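Local atomic coordinates of malonyl CoA-acyl carrier protein transacylase (Bartonella henselae, PDB entry 3QAT), a protein that probably transfers the malonyl group from malonyl-CoA to the acyl carrier protein, supplying the chain-extension units of bacterial fatty acid synthesis. Residues 10-15 with 71-76; 26-31 with 304-309; 154-159 with 183-188; 236-241 with 254-259; 266-271 with 292-297. All coordinates share one frame; numbering follows the deposited sequence.

Contact 1 (10-15 with 71-76)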
# COMPACT_ATOMS: atom_id res chain seq x y z
N THR A 10 -3.12 6.99 -6.61
CA THR A 10 -2.84 5.70 -5.98
C THR A 10 -1.57 5.82 -5.16
O THR A 10 -0.66 6.59 -5.51
CB THR A 10 -2.69 4.54 -7.01
OG1 THR A 10 -1.58 4.79 -7.87
CG2 THR A 10 -3.98 4.40 -7.87
N PHE A 11 -1.53 5.10 -4.04
CA PHE A 11 -0.47 5.27 -3.05
C PHE A 11 0.25 3.97 -2.81
O PHE A 11 -0.38 2.96 -2.48
CB PHE A 11 -1.11 5.82 -1.75
CG PHE A 11 -1.67 7.21 -1.91
CD1 PHE A 11 -2.93 7.42 -2.50
CD2 PHE A 11 -0.93 8.32 -1.52
CE1 PHE A 11 -3.44 8.73 -2.65
CE2 PHE A 11 -1.41 9.63 -1.68
CZ PHE A 11 -2.68 9.84 -2.25
N PRO A 12 1.58 3.97 -2.98
CA PRO A 12 2.32 2.72 -2.89
C PRO A 12 2.45 2.16 -1.48
O PRO A 12 2.26 2.89 -0.47
CB PRO A 12 3.69 3.06 -3.48
CG PRO A 12 3.84 4.52 -3.34
CD PRO A 12 2.43 5.11 -3.36
N GLY A 13 2.76 0.87 -1.43
CA GLY A 13 2.92 0.16 -0.16
C GLY A 13 4.28 -0.47 -0.01
O GLY A 13 5.23 -0.13 -0.73
N GLN A 14 4.36 -1.40 0.95
CA GLN A 14 5.63 -2.04 1.32
C GLN A 14 6.34 -2.58 0.09
O GLN A 14 5.71 -3.28 -0.76
CB GLN A 14 5.29 -3.16 2.30
CG GLN A 14 6.51 -3.94 2.79
CD GLN A 14 7.24 -3.26 3.96
OE1 GLN A 14 6.63 -2.75 4.89
NE2 GLN A 14 8.58 -3.31 3.93
N GLY A 15 7.63 -2.26 -0.03
CA GLY A 15 8.41 -2.66 -1.19
C GLY A 15 8.76 -1.46 -2.06
O GLY A 15 9.58 -1.56 -2.99
N ALA A 71 4.82 9.11 4.72
CA ALA A 71 5.40 10.48 4.81
C ALA A 71 5.82 10.96 3.42
O ALA A 71 5.55 12.10 3.06
CB ALA A 71 6.61 10.48 5.74
N VAL A 72 6.47 10.10 2.63
CA VAL A 72 6.88 10.51 1.29
C VAL A 72 5.65 10.87 0.46
O VAL A 72 5.63 11.91 -0.20
CB VAL A 72 7.70 9.42 0.60
CG1 VAL A 72 8.04 9.83 -0.86
CG2 VAL A 72 8.98 9.15 1.40
N SER A 73 4.61 10.03 0.51
CA SER A 73 3.39 10.31 -0.24
C SER A 73 2.75 11.64 0.19
O SER A 73 2.37 12.46 -0.66
CB SER A 73 2.37 9.18 -0.11
OG SER A 73 2.74 8.03 -0.84
N MET A 74 2.66 11.83 1.49
CA MET A 74 2.03 13.08 2.01
C MET A 74 2.88 14.32 1.73
O MET A 74 2.33 15.40 1.51
CB MET A 74 1.69 12.94 3.50
CG MET A 74 0.44 12.08 3.72
SD MET A 74 -1.04 12.64 2.81
CE MET A 74 -1.20 14.34 3.37
N ALA A 75 4.21 14.17 1.70
CA ALA A 75 5.07 15.31 1.29
C ALA A 75 4.71 15.72 -0.15
O ALA A 75 4.53 16.91 -0.44
CB ALA A 75 6.55 14.94 1.38
N VAL A 76 4.60 14.74 -1.05
CA VAL A 76 4.17 15.04 -2.43
C VAL A 76 2.79 15.73 -2.45
O VAL A 76 2.62 16.76 -3.13
CB VAL A 76 4.17 13.79 -3.31
CG1 VAL A 76 3.53 14.10 -4.69
CG2 VAL A 76 5.58 13.28 -3.47
O HOH W 1 1.79 5.44 0.45
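Phe11 and Ser73 make the main apolar touch between the end of strand 6-11 and helix 62-82, and they do so edge on. The serine CB lies near the plane of the phenyl ring, 3.7 Å from Phe11 CD2. With CG beside the backbone N and anti to the carbonyl carbon (chi1 -66°), the ring is swung toward the helix and offers its rim. Pro12 adds a lighter contact: its CD comes within 3.9 Å of Ser73 OG, and Phe11 CD2 lies 3.7 Å from the same oxygen.

The polar part of the contact is carried by water. A single molecule donates to Pro12 O at 2.8 Å and to Ser73 OG at 3.0 Å, tying the carbonyl at the strand's exit to the helix. Ser73 OG is also hydrogen-bonded to Ile281 O, which places this buried hydroxyl between a water and a second strand. Pro12 leads into a Gly-Gln-Gly sequence, consistent with the loop that borders the active site in related malonyltransferases.

Around this junction, strand 6-11 runs between strands 93-96 and 275-281 of the parallel sheet. Phe11 also packs on Ser103, Ala104 and Ala107 of helix 100-107, while Val72 and Ala75, on another side of helix 62-82, rest on Phe36 of helix 30-43.

Contact 2 (26-31 with 304-309)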
# COMPACT_ATOMS: atom_id res chain seq x y z
N THR A 26 12.34 17.51 0.33
CA THR A 26 12.43 18.31 1.56
C THR A 26 13.38 19.50 1.43
O THR A 26 13.18 20.52 2.09
CB THR A 26 12.81 17.52 2.83
OG1 THR A 26 14.16 17.06 2.74
CG2 THR A 26 11.88 16.36 3.07
N GLU A 27 14.41 19.35 0.60
CA GLU A 27 15.37 20.44 0.35
C GLU A 27 14.75 21.54 -0.51
O GLU A 27 15.09 22.72 -0.35
CB GLU A 27 16.65 19.87 -0.30
CG GLU A 27 17.46 19.04 0.68
CD GLU A 27 18.57 18.24 0.02
OE1 GLU A 27 18.54 18.05 -1.22
OE2 GLU A 27 19.48 17.79 0.76
N GLN A 28 13.81 21.15 -1.37
CA GLN A 28 13.19 22.02 -2.38
C GLN A 28 11.93 22.73 -1.89
O GLN A 28 11.63 23.84 -2.34
CB GLN A 28 12.82 21.21 -3.63
CG GLN A 28 14.00 20.68 -4.44
CD GLN A 28 13.55 19.70 -5.52
OE1 GLN A 28 12.64 18.89 -5.31
NE2 GLN A 28 14.19 19.78 -6.68
N PHE A 29 11.20 22.10 -0.96
CA PHE A 29 9.91 22.62 -0.52
C PHE A 29 9.74 22.51 0.98
O PHE A 29 9.87 21.40 1.56
CB PHE A 29 8.76 21.84 -1.19
CG PHE A 29 8.77 21.88 -2.69
CD1 PHE A 29 8.21 22.97 -3.36
CD2 PHE A 29 9.33 20.84 -3.43
CE1 PHE A 29 8.20 23.02 -4.77
CE2 PHE A 29 9.33 20.88 -4.85
CZ PHE A 29 8.77 21.97 -5.50
N VAL A 30 9.43 23.64 1.61
CA VAL A 30 9.10 23.60 3.04
C VAL A 30 7.87 22.71 3.31
O VAL A 30 7.78 22.09 4.36
CB VAL A 30 8.96 25.05 3.64
CG1 VAL A 30 7.63 25.71 3.23
CG2 VAL A 30 9.13 25.03 5.18
N ALA A 31 6.94 22.63 2.34
CA ALA A 31 5.74 21.83 2.54
C ALA A 31 6.16 20.37 2.73
O ALA A 31 5.55 19.65 3.51
CB ALA A 31 4.78 21.96 1.36
N GLY A 304 6.82 11.80 -7.89
CA GLY A 304 7.78 11.74 -6.79
C GLY A 304 8.81 12.84 -6.78
O GLY A 304 9.42 13.12 -5.76
N THR A 305 8.97 13.50 -7.92
CA THR A 305 9.95 14.59 -8.07
C THR A 305 9.23 15.90 -8.35
O THR A 305 8.04 15.93 -8.72
CB THR A 305 10.94 14.31 -9.21
OG1 THR A 305 10.22 14.31 -10.45
CG2 THR A 305 11.67 12.98 -9.03
N ALA A 306 9.97 17.00 -8.21
CA ALA A 306 9.44 18.33 -8.52
C ALA A 306 8.92 18.40 -9.97
O ALA A 306 7.82 18.92 -10.23
CB ALA A 306 10.51 19.41 -8.26
N GLU A 307 9.69 17.82 -10.89
CA GLU A 307 9.36 17.78 -12.31
C GLU A 307 8.05 17.01 -12.54
O GLU A 307 7.16 17.46 -13.27
CB GLU A 307 10.51 17.11 -13.10
CG GLU A 307 11.84 17.89 -13.12
CD GLU A 307 12.56 18.06 -11.77
OE1 GLU A 307 12.45 17.18 -10.86
OE2 GLU A 307 13.25 19.11 -11.61
N GLU A 308 7.93 15.86 -11.88
CA GLU A 308 6.73 15.05 -12.00
C GLU A 308 5.53 15.72 -11.35
O GLU A 308 4.41 15.57 -11.82
CB GLU A 308 6.95 13.66 -11.37
CG GLU A 308 7.86 12.79 -12.23
CD GLU A 308 8.19 11.47 -11.57
OE1 GLU A 308 8.15 11.40 -10.32
OE2 GLU A 308 8.51 10.49 -12.31
N ILE A 309 5.76 16.44 -10.25
CA ILE A 309 4.69 17.24 -9.64
C ILE A 309 4.17 18.29 -10.64
O ILE A 309 2.96 18.40 -10.86
CB ILE A 309 5.14 17.89 -8.32
CG1 ILE A 309 5.22 16.81 -7.22
CG2 ILE A 309 4.20 19.03 -7.92
CD1 ILE A 309 6.11 17.22 -6.04
O HOH W 2 12.39 16.58 -6.73
O HOH W 3 14.24 17.22 -8.58
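At the capped start of helix 306-316, Ala306 meets Gln28 and Phe29 at the break between helices 23-28 and 30-43. Thr305 is the N-cap and forms a capping box with Glu308: Glu308 N donates to Thr305 OG1 (3.1 Å), and Thr305 N returns a longer bond to Glu308 OE1 (3.3 Å). That carboxylate oxygen also accepts from Gly304 N at 2.8 Å, the two amides reaching it from opposite faces of its plane, which fixes the turn into the helix.

The methyl of Ala306 is the apolar focus. It sits at the edge of the Phe29 ring, in its plane, 3.9 Å from CE2, and the amide end of Gln28 comes in beside it with OE1 3.7 Å from Ala306 CB. Extended beyond CG (chi2 170°), the glutamine chain spans the gap to the new helix. Water completes the bridge: one molecule donates to Gln28 OE1 (2.7 Å) and accepts from Ala306 N, an amide of the helix's first turn; a second links Gln28 NE2 to Glu307 OE1.

Beneath this surface seam runs helix 62-82, whose Val79 is touched by both Phe29 and Ile309, while Met80 also packs against Ile309.

Contact 3 (154-159 with 183-188)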
# COMPACT_ATOMS: atom_id res chain seq x y z
N GLU A 154 -5.41 -25.06 -1.86
CA GLU A 154 -6.19 -26.23 -1.46
C GLU A 154 -5.31 -27.49 -1.43
O GLU A 154 -5.40 -28.30 -0.50
CB GLU A 154 -7.40 -26.42 -2.38
N ILE A 155 -4.46 -27.64 -2.44
CA ILE A 155 -3.54 -28.79 -2.54
C ILE A 155 -2.64 -28.92 -1.31
O ILE A 155 -2.37 -30.02 -0.84
CB ILE A 155 -2.71 -28.71 -3.87
CG1 ILE A 155 -3.61 -29.02 -5.07
CG2 ILE A 155 -1.49 -29.64 -3.83
CD1 ILE A 155 -3.05 -28.61 -6.43
N VAL A 156 -2.19 -27.79 -0.76
CA VAL A 156 -1.24 -27.82 0.36
C VAL A 156 -1.88 -27.73 1.74
O VAL A 156 -1.18 -27.66 2.74
CB VAL A 156 -0.15 -26.69 0.23
CG1 VAL A 156 0.62 -26.86 -1.07
CG2 VAL A 156 -0.77 -25.30 0.37
N ALA A 157 -3.22 -27.73 1.78
CA ALA A 157 -3.96 -27.53 3.03
C ALA A 157 -3.59 -28.50 4.16
O ALA A 157 -3.64 -28.13 5.33
CB ALA A 157 -5.46 -27.55 2.78
N GLU A 158 -3.19 -29.73 3.79
CA GLU A 158 -2.76 -30.73 4.78
C GLU A 158 -1.46 -30.31 5.46
O GLU A 158 -1.24 -30.64 6.64
CB GLU A 158 -2.62 -32.13 4.14
N GLU A 159 -0.61 -29.56 4.75
CA GLU A 159 0.63 -29.06 5.35
C GLU A 159 0.39 -27.78 6.19
O GLU A 159 1.12 -27.53 7.15
CB GLU A 159 1.71 -28.81 4.30
N GLU A 183 6.05 -22.96 1.40
CA GLU A 183 7.19 -23.59 0.73
C GLU A 183 6.71 -24.65 -0.28
O GLU A 183 7.21 -24.71 -1.41
CB GLU A 183 8.13 -24.21 1.77
CG GLU A 183 9.43 -24.73 1.15
CD GLU A 183 10.28 -25.52 2.14
OE1 GLU A 183 9.91 -25.63 3.33
OE2 GLU A 183 11.32 -26.07 1.70
N THR A 184 5.75 -25.47 0.14
CA THR A 184 5.21 -26.52 -0.72
C THR A 184 4.48 -25.89 -1.90
O THR A 184 4.60 -26.36 -3.02
CB THR A 184 4.31 -27.50 0.04
OG1 THR A 184 5.05 -28.02 1.15
CG2 THR A 184 3.87 -28.65 -0.88
N ALA A 185 3.73 -24.82 -1.63
CA ALA A 185 3.01 -24.12 -2.68
C ALA A 185 3.94 -23.59 -3.76
O ALA A 185 3.59 -23.62 -4.94
CB ALA A 185 2.19 -22.97 -2.07
N VAL A 186 5.12 -23.10 -3.36
CA VAL A 186 6.14 -22.68 -4.33
C VAL A 186 6.57 -23.85 -5.24
O VAL A 186 6.65 -23.70 -6.46
CB VAL A 186 7.36 -21.97 -3.65
CG1 VAL A 186 8.50 -21.75 -4.63
CG2 VAL A 186 6.93 -20.60 -3.09
N GLU A 187 6.83 -25.01 -4.63
CA GLU A 187 7.18 -26.23 -5.39
C GLU A 187 6.09 -26.55 -6.40
O GLU A 187 6.39 -26.76 -7.59
CB GLU A 187 7.40 -27.41 -4.44
CG GLU A 187 8.60 -27.23 -3.52
CD GLU A 187 8.62 -28.22 -2.37
OE1 GLU A 187 7.68 -29.04 -2.23
OE2 GLU A 187 9.59 -28.17 -1.57
N VAL A 188 4.83 -26.53 -5.95
CA VAL A 188 3.70 -26.84 -6.83
C VAL A 188 3.55 -25.80 -7.95
O VAL A 188 3.37 -26.14 -9.12
CB VAL A 188 2.38 -26.99 -6.05
CG1 VAL A 188 1.23 -27.30 -7.01
CG2 VAL A 188 2.51 -28.13 -5.01
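Val156 leads the packing of segment 154-159 on helix 179-191. Its CB is aimed at the helix, and from there the contact is carried by one branch. A chi1 of -59° sets CG1 opposite the carbonyl carbon, and this is the methyl that does the touching: it lies 3.7 Å from Thr184 CG2 and 3.9 Å from Thr184 CB. The same methyl reaches the helix backbone at Ala185 N, 3.8 Å away, and approaches the Ala185 methyl at 4.3 Å (CG1 to CB).

Helices 146-155 and 179-191 are the two helices of a ferredoxin-like subdomain, in which strands 136-142, 162-169, 172-176 and 196-200 make a sheet of order 4-1-3-2; the contact joins the end of the first helix to the side of the second. Val156 and Ala185 both reach Cys162 on strand 162-169 of that sheet.

The Thr184 and Val156 side chains run alongside each other, pointing opposite ways, with methyl against methyl. The threonine keeps its hydroxyl for its own helix, with OG1 hydrogen-bonded to Lys180 O. Nearer the surface, Ile155 CG2 meets Val188 CG2 more loosely, at 4.4 Å.

Contact 4 (236-241 with 254-259); sequences ANVSVI and VQQVTG
Two torsions of Gln256 bring its amide to Asn237: CG stands anti to the backbone N (chi1 -162°), and the chain then folds sharply at chi2 (-83°) so that NE2 turns to the loop. There NE2 donates to Asn237 OD1 at 2.9 Å, arriving in the carbonyl plane on a lone pair. The two amide planes are turned 42° apart, and the oxygen sits somewhat off the plane of the donor amide. The aliphatic part of the glutamine packs alongside, with Gln256 CG 3.8 Å from Asn237 CB.

Val238, next along the loop, wedges against the helix itself. Its CG2 presses on Gln256 CA at 3.5 Å, while CG1 is approached crosswise by Gln255 OE1 at 3.6 Å; Gln255 NE2 is hydrogen-bonded to Ser251 OG.

Each amide has further ties that lock its rotation. Asn237 OD1 also accepts from Ser98 N and its ND2 bonds to Gly96 O; Gln256 OE1 is held by Arg123, and NE2 makes a weak bond to Ser98 OG. The amide pair thus directly buttresses the GxSxG turn at Ser98, probably the nucleophile elbow, and the Gln256 O to His207 ND1 bond is consistent with the Ser-His arrangement of the acyltransferase family.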
# COMPACT_ATOMS: atom_id res chain seq x y z
N ALA A 236 -11.51 0.69 -1.71
CA ALA A 236 -10.89 -0.14 -0.67
C ALA A 236 -10.34 -1.44 -1.21
O ALA A 236 -10.94 -2.07 -2.08
CB ALA A 236 -11.87 -0.41 0.49
N ASN A 237 -9.22 -1.87 -0.65
CA ASN A 237 -8.58 -3.12 -1.06
C ASN A 237 -9.49 -4.35 -0.92
O ASN A 237 -9.35 -5.31 -1.68
CB ASN A 237 -7.34 -3.42 -0.17
CG ASN A 237 -6.13 -2.52 -0.41
OD1 ASN A 237 -5.18 -2.64 0.35
ND2 ASN A 237 -6.11 -1.72 -1.48
N VAL A 238 -10.42 -4.33 0.06
CA VAL A 238 -11.25 -5.49 0.39
C VAL A 238 -12.52 -5.51 -0.46
O VAL A 238 -12.97 -6.59 -0.86
CB VAL A 238 -11.60 -5.47 1.92
CG1 VAL A 238 -12.74 -6.44 2.29
CG2 VAL A 238 -10.33 -5.83 2.71
N SER A 239 -13.03 -4.33 -0.76
CA SER A 239 -14.38 -4.21 -1.36
C SER A 239 -14.39 -3.81 -2.84
O SER A 239 -15.34 -4.14 -3.57
CB SER A 239 -15.22 -3.22 -0.58
OG SER A 239 -14.68 -1.90 -0.68
N VAL A 240 -13.32 -3.15 -3.29
CA VAL A 240 -13.23 -2.66 -4.69
C VAL A 240 -14.49 -1.85 -5.11
O VAL A 240 -14.96 -1.94 -6.26
CB VAL A 240 -12.93 -3.78 -5.70
CG1 VAL A 240 -12.31 -3.18 -6.98
CG2 VAL A 240 -11.98 -4.78 -5.12
N ILE A 241 -14.99 -1.04 -4.19
CA ILE A 241 -16.05 -0.07 -4.49
C ILE A 241 -15.70 1.25 -3.84
O ILE A 241 -14.86 1.31 -2.92
CB ILE A 241 -17.45 -0.57 -4.02
CG1 ILE A 241 -17.48 -0.81 -2.52
CG2 ILE A 241 -17.90 -1.79 -4.82
CD1 ILE A 241 -18.82 -1.37 -1.98
N VAL A 254 -9.67 -2.97 9.05
CA VAL A 254 -9.43 -4.12 9.92
C VAL A 254 -9.46 -5.43 9.11
O VAL A 254 -8.56 -6.30 9.25
CB VAL A 254 -10.45 -4.15 11.09
CG1 VAL A 254 -10.31 -5.44 11.90
CG2 VAL A 254 -10.26 -2.93 12.02
N GLN A 255 -10.48 -5.59 8.26
CA GLN A 255 -10.60 -6.77 7.41
C GLN A 255 -9.41 -6.92 6.47
O GLN A 255 -8.96 -8.04 6.17
CB GLN A 255 -11.88 -6.68 6.58
CG GLN A 255 -13.17 -6.77 7.38
CD GLN A 255 -14.38 -6.43 6.53
OE1 GLN A 255 -14.51 -6.90 5.39
NE2 GLN A 255 -15.28 -5.61 7.06
N GLN A 256 -8.89 -5.78 6.01
CA GLN A 256 -7.77 -5.74 5.08
C GLN A 256 -6.53 -6.47 5.63
O GLN A 256 -5.79 -7.13 4.87
CB GLN A 256 -7.46 -4.27 4.75
CG GLN A 256 -6.62 -4.05 3.50
CD GLN A 256 -5.15 -4.19 3.76
OE1 GLN A 256 -4.71 -4.35 4.90
NE2 GLN A 256 -4.37 -4.16 2.68
N VAL A 257 -6.31 -6.38 6.93
CA VAL A 257 -5.09 -6.93 7.54
C VAL A 257 -4.95 -8.44 7.29
O VAL A 257 -3.85 -8.91 7.06
CB VAL A 257 -5.09 -6.61 9.06
CG1 VAL A 257 -3.99 -7.36 9.81
CG2 VAL A 257 -4.96 -5.07 9.24
N THR A 258 -6.06 -9.17 7.33
CA THR A 258 -6.04 -10.62 7.14
C THR A 258 -6.48 -11.08 5.76
O THR A 258 -6.45 -12.28 5.48
CB THR A 258 -6.93 -11.34 8.17
OG1 THR A 258 -8.25 -10.77 8.14
CG2 THR A 258 -6.34 -11.19 9.54
N GLY A 259 -6.90 -10.13 4.92
CA GLY A 259 -7.51 -10.47 3.63
C GLY A 259 -6.67 -10.07 2.43
O GLY A 259 -5.65 -9.39 2.57

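Contact 5 (266-271 with 292-297)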
# COMPACT_ATOMS: atom_id res chain seq x y z
N THR A 266 -9.03 -3.43 -8.51
CA THR A 266 -9.08 -2.01 -8.22
C THR A 266 -8.75 -1.18 -9.46
O THR A 266 -9.48 -0.26 -9.80
CB THR A 266 -8.14 -1.66 -7.04
OG1 THR A 266 -8.65 -2.28 -5.85
CG2 THR A 266 -8.09 -0.15 -6.81
N ILE A 267 -7.66 -1.51 -10.13
CA ILE A 267 -7.25 -0.76 -11.31
C ILE A 267 -8.27 -0.96 -12.45
O ILE A 267 -8.62 -0.00 -13.17
CB ILE A 267 -5.84 -1.15 -11.77
CG1 ILE A 267 -4.82 -0.79 -10.66
CG2 ILE A 267 -5.48 -0.45 -13.12
CD1 ILE A 267 -4.87 0.69 -10.20
N GLU A 268 -8.75 -2.19 -12.59
CA GLU A 268 -9.78 -2.47 -13.61
C GLU A 268 -11.05 -1.66 -13.33
O GLU A 268 -11.63 -1.09 -14.27
CB GLU A 268 -10.07 -3.96 -13.72
CG GLU A 268 -8.91 -4.73 -14.37
CD GLU A 268 -9.09 -6.24 -14.40
OE1 GLU A 268 -10.00 -6.76 -13.73
OE2 GLU A 268 -8.31 -6.92 -15.09
N TRP A 269 -11.50 -1.63 -12.07
CA TRP A 269 -12.68 -0.84 -11.71
C TRP A 269 -12.46 0.65 -12.00
O TRP A 269 -13.28 1.30 -12.66
CB TRP A 269 -13.11 -1.05 -10.25
CG TRP A 269 -14.45 -0.39 -10.02
CD1 TRP A 269 -15.67 -0.95 -10.23
CD2 TRP A 269 -14.69 0.97 -9.62
NE1 TRP A 269 -16.67 -0.04 -9.95
CE2 TRP A 269 -16.10 1.15 -9.58
CE3 TRP A 269 -13.86 2.05 -9.28
CZ2 TRP A 269 -16.70 2.37 -9.24
CZ3 TRP A 269 -14.46 3.27 -8.93
CH2 TRP A 269 -15.88 3.42 -8.94
N ILE A 270 -11.37 1.20 -11.49
CA ILE A 270 -11.10 2.62 -11.72
C ILE A 270 -11.10 2.98 -13.21
O ILE A 270 -11.71 3.98 -13.60
CB ILE A 270 -9.79 3.07 -11.00
CG1 ILE A 270 -9.98 3.05 -9.47
CG2 ILE A 270 -9.38 4.47 -11.43
CD1 ILE A 270 -8.63 3.21 -8.70
N SER A 271 -10.44 2.16 -14.03
CA SER A 271 -10.31 2.42 -15.46
C SER A 271 -11.65 2.37 -16.19
O SER A 271 -11.81 3.04 -17.21
CB SER A 271 -9.36 1.41 -16.10
OG SER A 271 -8.09 1.53 -15.47
N ARG A 292 0.36 -0.48 -15.96
CA ARG A 292 0.65 -0.66 -17.38
C ARG A 292 0.47 -2.10 -17.87
O ARG A 292 0.14 -2.33 -19.06
CB ARG A 292 2.04 -0.10 -17.73
CG ARG A 292 2.11 1.41 -17.53
CD ARG A 292 3.43 2.00 -18.01
NE ARG A 292 3.45 3.45 -17.78
CZ ARG A 292 4.55 4.13 -17.45
NH1 ARG A 292 5.71 3.50 -17.29
NH2 ARG A 292 4.47 5.45 -17.26
N ARG A 293 0.65 -3.06 -16.97
CA ARG A 293 0.44 -4.48 -17.27
C ARG A 293 -1.05 -4.80 -17.24
O ARG A 293 -1.52 -5.61 -18.04
CB ARG A 293 1.21 -5.37 -16.29
CG ARG A 293 2.72 -5.36 -16.55
CD ARG A 293 3.48 -6.16 -15.50
NE ARG A 293 4.94 -6.01 -15.64
CZ ARG A 293 5.69 -6.71 -16.49
NH1 ARG A 293 5.15 -7.63 -17.30
NH2 ARG A 293 7.00 -6.48 -16.55
N ILE A 294 -1.79 -4.16 -16.34
CA ILE A 294 -3.22 -4.41 -16.22
C ILE A 294 -4.04 -3.82 -17.37
O ILE A 294 -4.99 -4.46 -17.85
CB ILE A 294 -3.75 -3.84 -14.87
CG1 ILE A 294 -3.14 -4.62 -13.70
CG2 ILE A 294 -5.31 -3.89 -14.82
CD1 ILE A 294 -3.23 -3.88 -12.34
N ASN A 295 -3.69 -2.60 -17.79
CA ASN A 295 -4.45 -1.88 -18.80
C ASN A 295 -3.47 -1.09 -19.67
O ASN A 295 -2.81 -0.18 -19.20
CB ASN A 295 -5.46 -0.95 -18.10
CG ASN A 295 -6.38 -0.20 -19.08
OD1 ASN A 295 -5.92 0.35 -20.09
ND2 ASN A 295 -7.67 -0.16 -18.77
N LYS A 296 -3.37 -1.46 -20.95
CA LYS A 296 -2.42 -0.82 -21.86
C LYS A 296 -2.88 0.55 -22.40
O LYS A 296 -2.10 1.26 -23.03
CB LYS A 296 -2.11 -1.78 -23.03
N ASP A 297 -4.12 0.93 -22.14
CA ASP A 297 -4.68 2.16 -22.70
C ASP A 297 -4.66 3.34 -21.74
O ASP A 297 -4.68 4.49 -22.18
CB ASP A 297 -6.11 1.95 -23.21
CG ASP A 297 -6.20 0.88 -24.28
OD1 ASP A 297 -5.28 0.76 -25.12
OD2 ASP A 297 -7.22 0.16 -24.27
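The amide of Asn295 is the flat group of this contact, and Ser271 approaches its nitrogen from off the plane: ND2 is 3.5 Å from Ser271 CB and 3.7 Å from Ser271 OG. Asn295 CG points away from its own backbone N (chi1 -177°), which carries ND2 over to Ser271. The other end of the amide turns back on its own chain. OD1 accepts from Asp297 N at 2.8 Å, with the donor in the carbonyl plane, giving an Asx turn just after helix 286-294, and Ile298 N bonds to it as well. These two bonds to OD1 would fix the rotation of the amide and leave ND2 facing Ser271. Ser271 OG, for its part, donates to Ile267 O of its own helix.

The two helices flank strand 275-281 in sequence: 263-272 leads into it, and 286-294 is the helix of the beta-alpha-beta crossover from that strand to 299-303. Between them Ile267 and Ile294 lie nearly perpendicular. Ile294 CD1 lies 3.8 Å from Ile267 CB, and the CG2 methyls of both residues also come within 3.8 Å of each other. Ile294 CG2 is shared with Glu268, whose CG packs on it at 3.7 Å, while the Glu268 carboxylate forms a salt bridge with Arg264. Ile267 also rests on Leu278 of the strand.

In the fold
Contact 1 is buried beside the parallel sheet, contacts 3 and 4 are partly buried, and contacts 2 and 5 lie at the surface. Contacts 1 and 4 both adjoin the GxSxG residues and have a polar component, water-borne in the first and amide-to-amide in the fourth. Contact 2 joins helix ends with waters and a capping box; contact 5 sets the flank of one helix against the end of another, with an Asx turn. Contact 3 stands apart, its centre about 34 Å from that of contact 1, and is purely apolar across its ferredoxin-like subdomain. Helix 62-82 is common ground for contacts 1 and 2, which touch through Val76 and Ile309; Val240 on Thr266 and Trp269 joins contacts 4 and 5.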